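Local coordinates for arylalkylamine N-Acetyltransferase 2 (Aedes aegypti, PDB 4FD5), which probably transfers acyl groups from acyl-CoA, such as acetyl-CoA, to the amines of arylalkylamines including dopamine and serotonin, at residues E24-A32 against I133-R141; G146-K154 against R178-I186. All coordinates share one frame; numbering follows the deposited sequence.

Contact 1: E24-A32 against I133-R141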
loop_
_atom_site.group_PDB
_atom_site.type_symbol
_atom_site.label_atom_id
_atom_site.label_comp_id
_atom_site.label_asym_id
_atom_site.label_seq_id
_atom_site.Cartn_x
_atom_site.Cartn_y
_atom_site.Cartn_z
ATOM N N GLU A 24 -9.333 -6.366 -10.820
ATOM C CA GLU A 24 -10.562 -5.685 -11.199
ATOM C C GLU A 24 -11.128 -4.896 -10.007
ATOM O O GLU A 24 -11.507 -3.732 -10.168
ATOM C CB GLU A 24 -11.589 -6.679 -11.752
ATOM C CG GLU A 24 -12.895 -6.047 -12.220
ATOM C CD GLU A 24 -12.740 -5.054 -13.374
ATOM O OE1 GLU A 24 -11.698 -5.037 -14.063
ATOM O OE2 GLU A 24 -13.692 -4.273 -13.588
ATOM N N HIS A 25 -11.139 -5.504 -8.818
ATOM C CA HIS A 25 -11.605 -4.791 -7.615
ATOM C C HIS A 25 -10.804 -3.501 -7.506
ATOM O O HIS A 25 -11.380 -2.416 -7.313
ATOM C CB HIS A 25 -11.471 -5.659 -6.351
ATOM C CG HIS A 25 -11.419 -4.884 -5.056
ATOM N ND1 HIS A 25 -12.548 -4.514 -4.349
ATOM C CD2 HIS A 25 -10.366 -4.428 -4.331
ATOM C CE1 HIS A 25 -12.189 -3.858 -3.250
ATOM N NE2 HIS A 25 -10.873 -3.795 -3.218
ATOM N N LEU A 26 -9.485 -3.596 -7.685
ATOM C CA LEU A 26 -8.655 -2.402 -7.518
ATOM C C LEU A 26 -9.034 -1.364 -8.581
ATOM O O LEU A 26 -9.257 -0.183 -8.263
ATOM C CB LEU A 26 -7.156 -2.750 -7.527
ATOM C CG LEU A 26 -6.717 -3.646 -6.354
ATOM C CD1 LEU A 26 -5.268 -4.117 -6.481
ATOM C CD2 LEU A 26 -6.929 -2.937 -5.004
ATOM N N ARG A 27 -9.192 -1.814 -9.828
ATOM C CA ARG A 27 -9.506 -0.883 -10.902
ATOM C C ARG A 27 -10.771 -0.147 -10.566
ATOM O O ARG A 27 -10.912 1.031 -10.889
ATOM C CB ARG A 27 -9.746 -1.614 -12.215
ATOM C CG ARG A 27 -8.514 -2.150 -12.856
ATOM C CD ARG A 27 -8.816 -2.561 -14.298
ATOM N NE ARG A 27 -7.718 -3.345 -14.841
ATOM C CZ ARG A 27 -7.698 -4.675 -14.882
ATOM N NH1 ARG A 27 -8.731 -5.383 -14.428
ATOM N NH2 ARG A 27 -6.644 -5.305 -15.389
ATOM N N GLN A 28 -11.699 -0.848 -9.927
ATOM C CA GLN A 28 -13.028 -0.291 -9.787
ATOM C C GLN A 28 -13.113 0.534 -8.533
ATOM O O GLN A 28 -13.897 1.486 -8.470
ATOM C CB GLN A 28 -14.095 -1.383 -9.765
ATOM C CG GLN A 28 -14.299 -2.080 -11.099
ATOM C CD GLN A 28 -14.877 -1.163 -12.162
ATOM O OE1 GLN A 28 -15.610 -0.214 -11.856
ATOM N NE2 GLN A 28 -14.546 -1.438 -13.416
ATOM N N THR A 29 -12.307 0.195 -7.529
ATOM C CA THR A 29 -12.609 0.774 -6.225
ATOM C C THR A 29 -11.463 1.549 -5.621
ATOM O O THR A 29 -11.679 2.397 -4.746
ATOM C CB THR A 29 -13.094 -0.283 -5.190
ATOM O OG1 THR A 29 -12.009 -1.139 -4.826
ATOM C CG2 THR A 29 -14.226 -1.117 -5.737
ATOM N N PHE A 30 -10.251 1.274 -6.089
ATOM C CA PHE A 30 -9.083 1.732 -5.366
ATOM C C PHE A 30 -8.182 2.689 -6.124
ATOM O O PHE A 30 -7.889 3.767 -5.639
ATOM C CB PHE A 30 -8.252 0.553 -4.859
ATOM C CG PHE A 30 -7.040 0.976 -4.091
ATOM C CD1 PHE A 30 -7.143 1.327 -2.748
ATOM C CD2 PHE A 30 -5.800 1.050 -4.708
ATOM C CE1 PHE A 30 -6.039 1.728 -2.035
ATOM C CE2 PHE A 30 -4.683 1.450 -3.994
ATOM C CZ PHE A 30 -4.801 1.795 -2.652
ATOM N N PHE A 31 -7.724 2.274 -7.302
ATOM C CA PHE A 31 -6.621 2.955 -7.973
ATOM C C PHE A 31 -6.896 4.447 -8.190
ATOM O O PHE A 31 -6.054 5.277 -7.885
ATOM C CB PHE A 31 -6.331 2.296 -9.324
ATOM C CG PHE A 31 -5.587 0.976 -9.240
ATOM C CD1 PHE A 31 -4.615 0.750 -8.276
ATOM C CD2 PHE A 31 -5.851 -0.025 -10.168
ATOM C CE1 PHE A 31 -3.922 -0.453 -8.229
ATOM C CE2 PHE A 31 -5.153 -1.234 -10.135
ATOM C CZ PHE A 31 -4.200 -1.452 -9.155
ATOM N N ALA A 32 -8.071 4.783 -8.717
ATOM C CA ALA A 32 -8.379 6.178 -9.042
ATOM C C ALA A 32 -8.678 7.036 -7.806
ATOM O O ALA A 32 -8.639 8.261 -7.876
ATOM C CB ALA A 32 -9.539 6.251 -10.025
ATOM N N ILE A 133 2.653 -3.757 4.025
ATOM C CA ILE A 133 1.265 -3.594 3.606
ATOM C C ILE A 133 1.274 -2.520 2.526
ATOM O O ILE A 133 1.647 -1.375 2.782
ATOM C CB ILE A 133 0.364 -3.143 4.773
ATOM C CG1 ILE A 133 0.389 -4.150 5.912
ATOM C CG2 ILE A 133 -1.084 -2.954 4.307
ATOM C CD1 ILE A 133 0.043 -3.529 7.265
ATOM N N ARG A 134 0.882 -2.887 1.311
ATOM C CA ARG A 134 0.989 -1.976 0.178
ATOM C C ARG A 134 -0.329 -1.350 -0.223
ATOM O O ARG A 134 -0.371 -0.157 -0.555
ATOM C CB ARG A 134 1.625 -2.681 -1.018
ATOM C CG ARG A 134 3.042 -3.089 -0.699
ATOM C CD ARG A 134 3.764 -3.734 -1.887
ATOM N NE ARG A 134 5.148 -3.971 -1.496
ATOM C CZ ARG A 134 5.962 -4.872 -2.038
ATOM N NH1 ARG A 134 5.555 -5.640 -3.044
ATOM N NH2 ARG A 134 7.198 -4.993 -1.563
ATOM N N ILE A 135 -1.387 -2.162 -0.241
ATOM C CA ILE A 135 -2.716 -1.639 -0.529
ATOM C C ILE A 135 -3.700 -2.156 0.504
ATOM O O ILE A 135 -3.677 -3.337 0.831
ATOM C CB ILE A 135 -3.219 -2.088 -1.921
ATOM C CG1 ILE A 135 -2.415 -1.379 -3.012
ATOM C CG2 ILE A 135 -4.707 -1.801 -2.067
ATOM C CD1 ILE A 135 -2.892 -1.708 -4.423
ATOM N N LEU A 136 -4.555 -1.273 1.022
ATOM C CA LEU A 136 -5.673 -1.681 1.870
ATOM C C LEU A 136 -6.919 -1.065 1.252
ATOM O O LEU A 136 -7.020 0.166 1.140
ATOM C CB LEU A 136 -5.472 -1.172 3.305
ATOM C CG LEU A 136 -6.608 -1.411 4.303
ATOM C CD1 LEU A 136 -6.872 -2.900 4.480
ATOM C CD2 LEU A 136 -6.246 -0.761 5.620
ATOM N N SER A 137 -7.855 -1.918 0.848
ATOM C CA SER A 137 -8.986 -1.478 0.024
ATOM C C SER A 137 -10.252 -2.218 0.443
ATOM O O SER A 137 -10.220 -3.433 0.622
ATOM C CB SER A 137 -8.684 -1.779 -1.457
ATOM O OG SER A 137 -9.783 -1.417 -2.276
ATOM N N VAL A 138 -11.358 -1.493 0.637
ATOM C CA VAL A 138 -12.629 -2.128 0.970
ATOM C C VAL A 138 -13.712 -1.546 0.071
ATOM O O VAL A 138 -13.862 -0.327 -0.011
ATOM C CB VAL A 138 -13.017 -1.897 2.451
ATOM C CG1 VAL A 138 -14.398 -2.530 2.762
ATOM C CG2 VAL A 138 -11.944 -2.445 3.367
ATOM N N ASP A 139 -14.425 -2.424 -0.622
ATOM C CA ASP A 139 -15.507 -2.063 -1.535
ATOM C C ASP A 139 -16.588 -1.288 -0.765
ATOM O O ASP A 139 -16.939 -1.666 0.352
ATOM C CB ASP A 139 -16.092 -3.346 -2.141
ATOM C CG ASP A 139 -17.110 -3.071 -3.234
ATOM O OD1 ASP A 139 -18.147 -2.446 -2.937
ATOM O OD2 ASP A 139 -16.885 -3.492 -4.396
ATOM N N SER A 140 -17.082 -0.198 -1.341
ATOM C CA SER A 140 -18.055 0.649 -0.639
ATOM C C SER A 140 -19.272 -0.130 -0.138
ATOM O O SER A 140 -19.855 0.230 0.894
ATOM C CB SER A 140 -18.507 1.824 -1.516
ATOM O OG SER A 140 -19.196 1.356 -2.670
ATOM N N ARG A 141 -19.669 -1.179 -0.857
ATOM C CA ARG A 141 -20.827 -1.989 -0.467
ATOM C C ARG A 141 -20.609 -2.656 0.892
ATOM O O ARG A 141 -21.568 -2.974 1.602
ATOM C CB ARG A 141 -21.142 -3.054 -1.533
ATOM C CG ARG A 141 -21.486 -2.502 -2.921
ATOM C CD ARG A 141 -21.566 -3.614 -3.969
ATOM N NE ARG A 141 -20.243 -4.128 -4.336
ATOM C CZ ARG A 141 -20.015 -5.332 -4.856
ATOM N NH1 ARG A 141 -21.021 -6.171 -5.071
ATOM N NH2 ARG A 141 -18.773 -5.702 -5.165
HETATM O O HOH W 1 -15.133 -5.269 -5.183
#
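Asp139 OD2 is gripped by Arg141 NH2 and by a water, and the water leads across to His25. The water donates to Asp139 OD2 at 2.6 Å and also bonds His25 ND1, lying in the plane of the imidazole at its edge. Arg141 holds the carboxylate side-on, with NE on OD1 and NH2 on OD2. Arg141 N also bonds Asp139 OD1 at 2.9 Å, closing an Asx turn.

The other ring nitrogen, His25 NE2, makes a 2.8 Å hydrogen bond to Ser137 OG. With both nitrogens engaged, the rotation of the ring is fixed. Thr29 OG1 sits above one imidazole face and donates to His25 O at 2.9 Å, from well out of the carbonyl plane.

This is helix 19-29 packed on strand 129-138 of the GNAT fold. In strand 129-138, Arg134 and Ile135 both face Leu80 of the neighbouring strand 75-85, a classic beta bulge found in many GNAT enzymes.

Beyond the polar end the contact is apolar. Phe30 CG stands anti to its backbone N (chi1 -179°), which lays the ring over Ile135. Ile135 CG2 points at the Phe30 ring centroid from 3.6 Å, 11° off the normal, a CH-pi contact. Leu26 and Ile135 meet tip to tip, with Leu26 CD2 3.9 Å from Ile135 CG2. Phe31 CE1 adds a looser touch on Ile135 CD1 at 4.1 Å.

Contact 2: G146-K154 against R178-I186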
loop_
_atom_site.group_PDB
_atom_site.type_symbol
_atom_site.label_atom_id
_atom_site.label_comp_id
_atom_site.label_asym_id
_atom_site.label_seq_id
_atom_site.Cartn_x
_atom_site.Cartn_y
_atom_site.Cartn_z
ATOM N N GLY A 146 -16.093 -3.227 9.602
ATOM C CA GLY A 146 -14.816 -3.329 10.274
ATOM C C GLY A 146 -13.797 -4.082 9.443
ATOM O O GLY A 146 -12.788 -4.528 9.980
ATOM N N LEU A 147 -14.056 -4.229 8.144
ATOM C CA LEU A 147 -13.173 -5.061 7.317
ATOM C C LEU A 147 -11.748 -4.528 7.164
ATOM O O LEU A 147 -10.803 -5.311 7.140
ATOM C CB LEU A 147 -13.785 -5.357 5.936
ATOM C CG LEU A 147 -15.076 -6.170 5.932
ATOM C CD1 LEU A 147 -15.581 -6.293 4.512
ATOM C CD2 LEU A 147 -14.855 -7.544 6.552
ATOM N N ALA A 148 -11.563 -3.217 7.046
ATOM C CA ALA A 148 -10.195 -2.704 6.906
ATOM C C ALA A 148 -9.292 -3.170 8.068
ATOM O O ALA A 148 -8.170 -3.707 7.872
ATOM C CB ALA A 148 -10.208 -1.179 6.784
ATOM N N LYS A 149 -9.797 -2.985 9.289
ATOM C CA LYS A 149 -9.028 -3.318 10.466
ATOM C C LYS A 149 -8.802 -4.825 10.504
ATOM O O LYS A 149 -7.693 -5.284 10.755
ATOM C CB LYS A 149 -9.749 -2.828 11.727
ATOM C CG LYS A 149 -8.934 -2.979 12.981
ATOM C CD LYS A 149 -9.694 -2.323 14.131
ATOM C CE LYS A 149 -8.870 -2.277 15.393
ATOM N NZ LYS A 149 -9.652 -1.710 16.533
ATOM N N LYS A 150 -9.847 -5.597 10.210
ATOM C CA LYS A 150 -9.722 -7.055 10.218
ATOM C C LYS A 150 -8.706 -7.554 9.186
ATOM O O LYS A 150 -7.976 -8.503 9.447
ATOM C CB LYS A 150 -11.071 -7.721 9.999
ATOM C CG LYS A 150 -12.080 -7.420 11.107
ATOM C CD LYS A 150 -13.411 -8.124 10.823
ATOM C CE LYS A 150 -14.466 -7.796 11.873
ATOM N NZ LYS A 150 -14.050 -8.264 13.222
ATOM N N LEU A 151 -8.660 -6.913 8.026
ATOM C CA LEU A 151 -7.687 -7.274 7.000
ATOM C C LEU A 151 -6.264 -7.077 7.484
ATOM O O LEU A 151 -5.391 -7.909 7.214
ATOM C CB LEU A 151 -7.947 -6.490 5.710
ATOM C CG LEU A 151 -9.105 -6.979 4.862
ATOM C CD1 LEU A 151 -9.500 -5.919 3.844
ATOM C CD2 LEU A 151 -8.713 -8.298 4.179
ATOM N N ILE A 152 -6.025 -5.990 8.215
ATOM C CA ILE A 152 -4.689 -5.784 8.762
ATOM C C ILE A 152 -4.393 -6.789 9.892
ATOM O O ILE A 152 -3.289 -7.305 9.998
ATOM C CB ILE A 152 -4.500 -4.331 9.245
ATOM C CG1 ILE A 152 -4.670 -3.363 8.064
ATOM C CG2 ILE A 152 -3.127 -4.162 9.842
ATOM C CD1 ILE A 152 -3.827 -3.738 6.846
ATOM N N GLU A 153 -5.392 -7.072 10.725
ATOM C CA GLU A 153 -5.237 -8.081 11.778
ATOM C C GLU A 153 -4.864 -9.453 11.202
ATOM O O GLU A 153 -3.958 -10.129 11.710
ATOM C CB GLU A 153 -6.514 -8.165 12.610
ATOM C CG GLU A 153 -6.720 -6.959 13.518
ATOM C CD GLU A 153 -8.092 -6.920 14.166
ATOM O OE1 GLU A 153 -8.974 -7.687 13.745
ATOM O OE2 GLU A 153 -8.282 -6.108 15.098
ATOM N N LYS A 154 -5.555 -9.851 10.134
ATOM C CA LYS A 154 -5.282 -11.117 9.451
ATOM C C LYS A 154 -3.904 -11.096 8.788
ATOM O O LYS A 154 -3.195 -12.123 8.760
ATOM C CB LYS A 154 -6.375 -11.430 8.422
ATOM C CG LYS A 154 -7.756 -11.716 9.041
ATOM C CD LYS A 154 -7.789 -13.097 9.710
ATOM C CE LYS A 154 -9.202 -13.476 10.177
ATOM N NZ LYS A 154 -9.279 -14.915 10.578
ATOM N N ARG A 178 -5.284 5.863 10.169
ATOM C CA ARG A 178 -6.055 5.632 11.404
ATOM C C ARG A 178 -6.166 4.141 11.742
ATOM O O ARG A 178 -6.003 3.738 12.903
ATOM C CB ARG A 178 -7.444 6.265 11.314
ATOM C CG ARG A 178 -8.265 6.105 12.590
ATOM C CD ARG A 178 -9.545 6.938 12.538
ATOM N NE ARG A 178 -9.274 8.368 12.392
ATOM C CZ ARG A 178 -9.015 9.196 13.408
ATOM N NH1 ARG A 178 -8.988 8.748 14.661
ATOM N NH2 ARG A 178 -8.779 10.482 13.169
ATOM N N VAL A 179 -6.410 3.323 10.722
ATOM C CA VAL A 179 -6.508 1.877 10.952
ATOM C C VAL A 179 -5.218 1.290 11.541
ATOM O O VAL A 179 -5.234 0.630 12.602
ATOM C CB VAL A 179 -6.891 1.114 9.660
ATOM C CG1 VAL A 179 -6.838 -0.400 9.897
ATOM C CG2 VAL A 179 -8.278 1.520 9.214
ATOM N N VAL A 180 -4.101 1.525 10.860
ATOM C CA VAL A 180 -2.865 0.929 11.338
ATOM C C VAL A 180 -2.427 1.515 12.688
ATOM O O VAL A 180 -1.896 0.788 13.520
ATOM C CB VAL A 180 -1.721 0.932 10.288
ATOM C CG1 VAL A 180 -2.136 0.109 9.058
ATOM C CG2 VAL A 180 -1.352 2.328 9.886
ATOM N N SER A 181 -2.666 2.809 12.906
ATOM C CA SER A 181 -2.379 3.424 14.211
ATOM C C SER A 181 -3.140 2.703 15.311
ATOM O O SER A 181 -2.598 2.418 16.390
ATOM C CB SER A 181 -2.795 4.900 14.213
ATOM O OG SER A 181 -1.919 5.689 13.443
ATOM N N SER A 182 -4.410 2.409 15.044
ATOM C CA SER A 182 -5.249 1.721 16.018
ATOM C C SER A 182 -4.753 0.314 16.317
ATOM O O SER A 182 -5.081 -0.262 17.366
ATOM C CB SER A 182 -6.700 1.668 15.542
ATOM O OG SER A 182 -6.913 0.628 14.603
ATOM N N LEU A 183 -3.983 -0.244 15.384
ATOM C CA LEU A 183 -3.381 -1.566 15.594
ATOM C C LEU A 183 -1.909 -1.553 16.049
ATOM O O LEU A 183 -1.213 -2.571 15.972
ATOM C CB LEU A 183 -3.530 -2.400 14.320
ATOM C CG LEU A 183 -4.971 -2.716 13.958
ATOM C CD1 LEU A 183 -5.069 -3.282 12.539
ATOM C CD2 LEU A 183 -5.548 -3.682 14.979
ATOM N N GLY A 184 -1.440 -0.397 16.523
ATOM C CA GLY A 184 -0.123 -0.308 17.123
ATOM C C GLY A 184 1.016 0.105 16.207
ATOM O O GLY A 184 2.175 0.077 16.620
ATOM N N PHE A 185 0.713 0.480 14.968
ATOM C CA PHE A 185 1.761 1.002 14.097
ATOM C C PHE A 185 2.177 2.390 14.560
ATOM O O PHE A 185 1.338 3.177 15.016
ATOM C CB PHE A 185 1.303 1.035 12.635
ATOM C CG PHE A 185 1.303 -0.313 11.959
ATOM C CD1 PHE A 185 0.450 -1.319 12.385
ATOM C CD2 PHE A 185 2.152 -0.567 10.891
ATOM C CE1 PHE A 185 0.443 -2.572 11.755
ATOM C CE2 PHE A 185 2.154 -1.813 10.258
ATOM C CZ PHE A 185 1.290 -2.809 10.682
ATOM N N ILE A 186 3.475 2.662 14.436
ATOM C CA ILE A 186 4.101 3.904 14.879
ATOM C C ILE A 186 4.667 4.626 13.667
ATOM O O ILE A 186 5.266 3.998 12.788
ATOM C CB ILE A 186 5.283 3.586 15.830
ATOM C CG1 ILE A 186 4.788 2.802 17.046
ATOM C CG2 ILE A 186 6.026 4.858 16.235
ATOM C CD1 ILE A 186 3.611 3.434 17.716
HETATM O O HOH W 2 -7.601 -1.381 18.154
#
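Ile152 and Leu183 are the tightest apolar pair where helix 147-161 meets the end of helix 174-182. In the GNAT fold the first of these helices is the connection of a beta-alpha-beta crossover between the parallel strands 129-138 and 166-171. The two short helical segments are inclined at 51°.

The apolar contacts run along this crossing. Leu183 CD1 presses on Ile152 CG2 at 3.4 Å, closer than usual for two carbons. Ile152 CG2 lies anti to its backbone N, while CG1 takes the place beside that N (chi1 -61°). CG2 thus serves Leu183, and Ile152 CG1 meets Val179 CG1 at 4.1 Å. The two branches of Val179 divide between neighbouring residues of the other helix. Val179 CG1 rests 3.7 Å from Lys149 CA, and Val179 CG2 touches Ala148 CB. On the sheet side, Ile152 also packs on Ile133 and Leu136 of strand 129-138.

The chains of charged residues supply the outer wall. Lys149 is extended along its whole length and lies obliquely over Leu183, with Lys149 CE 3.6 Å from Leu183 CD2. Glu153 comes at about a right angle to the same leucine, setting Glu153 OE2 3.7 Å from Leu183 CD2.

Polar links between the two helices are indirect. Lys149 NZ donates to a water at 2.6 Å, and this water donates in turn to Ser182 O. Ser182 OG turns back into its own helix and bonds Val179 O at 2.6 Å.

Backbone bonds end the second helix in a Schellman motif, with Gly184 at positive phi as C-prime. Gly184 N bonds Ser181 O, while Phe185 N and Leu183 N reach Val180 O from opposite faces of its carbonyl plane.

Overall arrangement
From the N terminus, helix 19-29 comes early, and contact 1 joins it to strand 129-138, closing a loop of 100 residues. That loop carries strands 66-69 and 75-85 and several helices. Contact 2 opens just after, at residue 146, and closes a shorter loop of 23 residues holding strand 166-171. The two loops are in series and do not cross. Strand 129-138 is shared ground: Ile135 and Ser137 face helix 19-29, while Leu136 and Val138 face helix 147-161 on the other side of the sheet. Ile133 touches both Ile152 and Phe185, so the contacts adjoin although their centres are about 16 Å apart.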